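Local atomic coordinates of MMS19 nucleotide excision repair protein homolog (Mus musculus, PDB entry 6TBL), a protein that is probably a key component of the cytosolic iron-sulfur assembly complex that inserts clusters into apoproteins of DNA metabolism and genome integrity. Residues Ser60-Met63 with Ala64-Ile67. Numbering follows the deposited sequence.
Sequences SYSM and AVRI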
ATOM      1  N   SER A  60      -3.104  24.539  17.836  1.00 76.07           N
ATOM      2  CA  SER A  60      -3.013  25.385  19.013  1.00 87.81           C
ATOM      3  C   SER A  60      -3.681  24.713  20.208  1.00 87.96           C
ATOM      4  O   SER A  60      -4.433  23.744  20.074  1.00 90.81           O
ATOM      5  CB  SER A  60      -3.655  26.745  18.749  1.00 95.82           C
ATOM      6  OG  SER A  60      -5.064  26.628  18.699  1.00 99.15           O
ATOM      7  N   TYR A  61      -3.394  25.245  21.398  1.00 90.65           N
ATOM      8  CA  TYR A  61      -4.034  24.737  22.604  1.00 99.20           C
ATOM      9  C   TYR A  61      -5.527  25.039  22.612  1.00 96.02           C
ATOM     10  O   TYR A  61      -6.309  24.283  23.200  1.00 96.23           O
ATOM     11  CB  TYR A  61      -3.358  25.332  23.840  1.00113.68           C
ATOM     12  CG  TYR A  61      -3.968  24.895  25.154  1.00131.00           C
ATOM     13  CD1 TYR A  61      -3.613  23.686  25.737  1.00140.02           C
ATOM     14  CD2 TYR A  61      -4.890  25.697  25.816  1.00136.59           C
ATOM     15  CE1 TYR A  61      -4.165  23.283  26.940  1.00144.08           C
ATOM     16  CE2 TYR A  61      -5.446  25.303  27.019  1.00141.65           C
ATOM     17  CZ  TYR A  61      -5.080  24.095  27.576  1.00144.87           C
ATOM     18  OH  TYR A  61      -5.630  23.699  28.773  1.00146.91           O
ATOM     19  N   SER A  62      -5.940  26.124  21.963  1.00 94.77           N
ATOM     20  CA  SER A  62      -7.337  26.534  21.966  1.00 96.48           C
ATOM     21  C   SER A  62      -8.136  25.729  20.949  1.00 96.07           C
ATOM     22  O   SER A  62      -7.740  25.611  19.785  1.00100.23           O
ATOM     23  CB  SER A  62      -7.447  28.027  21.664  1.00 93.18           C
ATOM     24  OG  SER A  62      -8.792  28.410  21.438  1.00 89.87           O
ATOM     25  N   MET A  63      -9.267  25.176  21.393  1.00 93.18           N
ATOM     26  CA  MET A  63     -10.147  24.460  20.476  1.00 85.06           C
ATOM     27  C   MET A  63     -10.759  25.406  19.449  1.00 86.52           C
ATOM     28  O   MET A  63     -10.920  25.040  18.279  1.00 81.74           O
ATOM     29  CB  MET A  63     -11.243  23.737  21.258  1.00 82.45           C
ATOM     30  CG  MET A  63     -12.074  22.772  20.432  1.00 86.56           C
ATOM     31  SD  MET A  63     -13.622  22.341  21.245  1.00 97.24           S
ATOM     32  CE  MET A  63     -13.105  22.299  22.961  1.00110.64           C
ATOM     33  N   ALA A  64     -11.098  26.629  19.864  1.00 89.41           N
ATOM     34  CA  ALA A  64     -11.718  27.577  18.944  1.00 79.64           C
ATOM     35  C   ALA A  64     -10.739  28.028  17.869  1.00 84.21           C
ATOM     36  O   ALA A  64     -11.130  28.247  16.718  1.00 86.48           O
ATOM     37  CB  ALA A  64     -12.259  28.779  19.713  1.00 69.02           C
ATOM     38  N   VAL A  65      -9.462  28.171  18.226  1.00 83.51           N
ATOM     39  CA  VAL A  65      -8.457  28.568  17.246  1.00 82.78           C
ATOM     40  C   VAL A  65      -8.258  27.467  16.211  1.00 81.83           C
ATOM     41  O   VAL A  65      -8.214  27.733  15.004  1.00 81.50           O
ATOM     42  CB  VAL A  65      -7.137  28.939  17.948  1.00 79.82           C
ATOM     43  CG1 VAL A  65      -6.033  29.166  16.926  1.00 70.72           C
ATOM     44  CG2 VAL A  65      -7.326  30.181  18.803  1.00 82.28           C
ATOM     45  N   ARG A  66      -8.138  26.217  16.665  1.00 81.75           N
ATOM     46  CA  ARG A  66      -7.983  25.106  15.730  1.00 77.00           C
ATOM     47  C   ARG A  66      -9.153  25.038  14.757  1.00 75.57           C
ATOM     48  O   ARG A  66      -8.965  24.778  13.563  1.00 78.76           O
ATOM     49  CB  ARG A  66      -7.841  23.788  16.492  1.00 73.16           C
ATOM     50  CG  ARG A  66      -6.504  23.617  17.193  1.00 80.73           C
ATOM     51  CD  ARG A  66      -6.357  22.230  17.809  1.00 74.32           C
ATOM     52  NE  ARG A  66      -6.750  22.195  19.216  1.00 77.54           N
ATOM     53  CZ  ARG A  66      -7.821  21.565  19.683  1.00 82.77           C
ATOM     54  NH1 ARG A  66      -8.618  20.905  18.856  1.00 95.06           N
ATOM     55  NH2 ARG A  66      -8.094  21.590  20.980  1.00 91.72           N
ATOM     56  N   ILE A  67     -10.367  25.288  15.249  1.00 73.51           N
ATOM     57  CA  ILE A  67     -11.542  25.271  14.384  1.00 71.09           C
ATOM     58  C   ILE A  67     -11.461  26.387  13.350  1.00 78.27           C
ATOM     59  O   ILE A  67     -11.636  26.157  12.147  1.00 78.44           O
ATOM     60  CB  ILE A  67     -12.826  25.372  15.227  1.00 76.97           C
ATOM     61  CG1 ILE A  67     -13.035  24.084  16.023  1.00 73.40           C
ATOM     62  CG2 ILE A  67     -14.027  25.683  14.340  1.00 62.59           C
ATOM     63  CD1 ILE A  67     -14.229  24.125  16.939  1.00 69.28           C
TER
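Arg66 reaches back from the first turn of helix 63-76 to the preceding loop, where its NE donates a hydrogen bond to Ser60 O (2.9 Å, N-H...O angle 144°). The acceptor lies in the guanidinium plane, so it is met edge-on. The bend of the arginine chain at its third torsion (chi3 -94°) turns the guanidinium so that one face lies over Met63 CA, with NH2 3.6 Å from that atom. NH1 has a separate mate, forming a salt bridge with Asp101.

Ser62 is the N-cap. Its OG accepts from Val65 N at 3.3 Å and nearly straight (160°); the bond from Ala64 N to the same oxygen is weak. Backbone bonds from Arg66 N to Ser62 O (3.2 Å) and from Ile67 N to Met63 O (3.1 Å) continue the helical pattern.

Carbon contacts lie around these bonds: Val65 CG2 packs against Ser62 CB (3.6 Å) and Val65 CG1 against Ser60 CB (3.9 Å), while Met63 CG and Ile67 CD1 approach at 4.3 Å. Beyond these residues, Val65 packs on helix 22-38, Ile67 on helix 104-118, and Met63 on the backbone of another protein's chain.

Within the third HEAT repeat (residues 44-82), in this C-terminal portion of the protein, Arg66 ties the first helical turn to the inter-helix loop. A leucine in place of Arg66 would probably leave Ser60 O without this donor and Asp101 without this salt-bridge partner. Held through both NE and NH1, the guanidinium is probably limited in its rotation, while the serine cap separately satisfies first-turn amides.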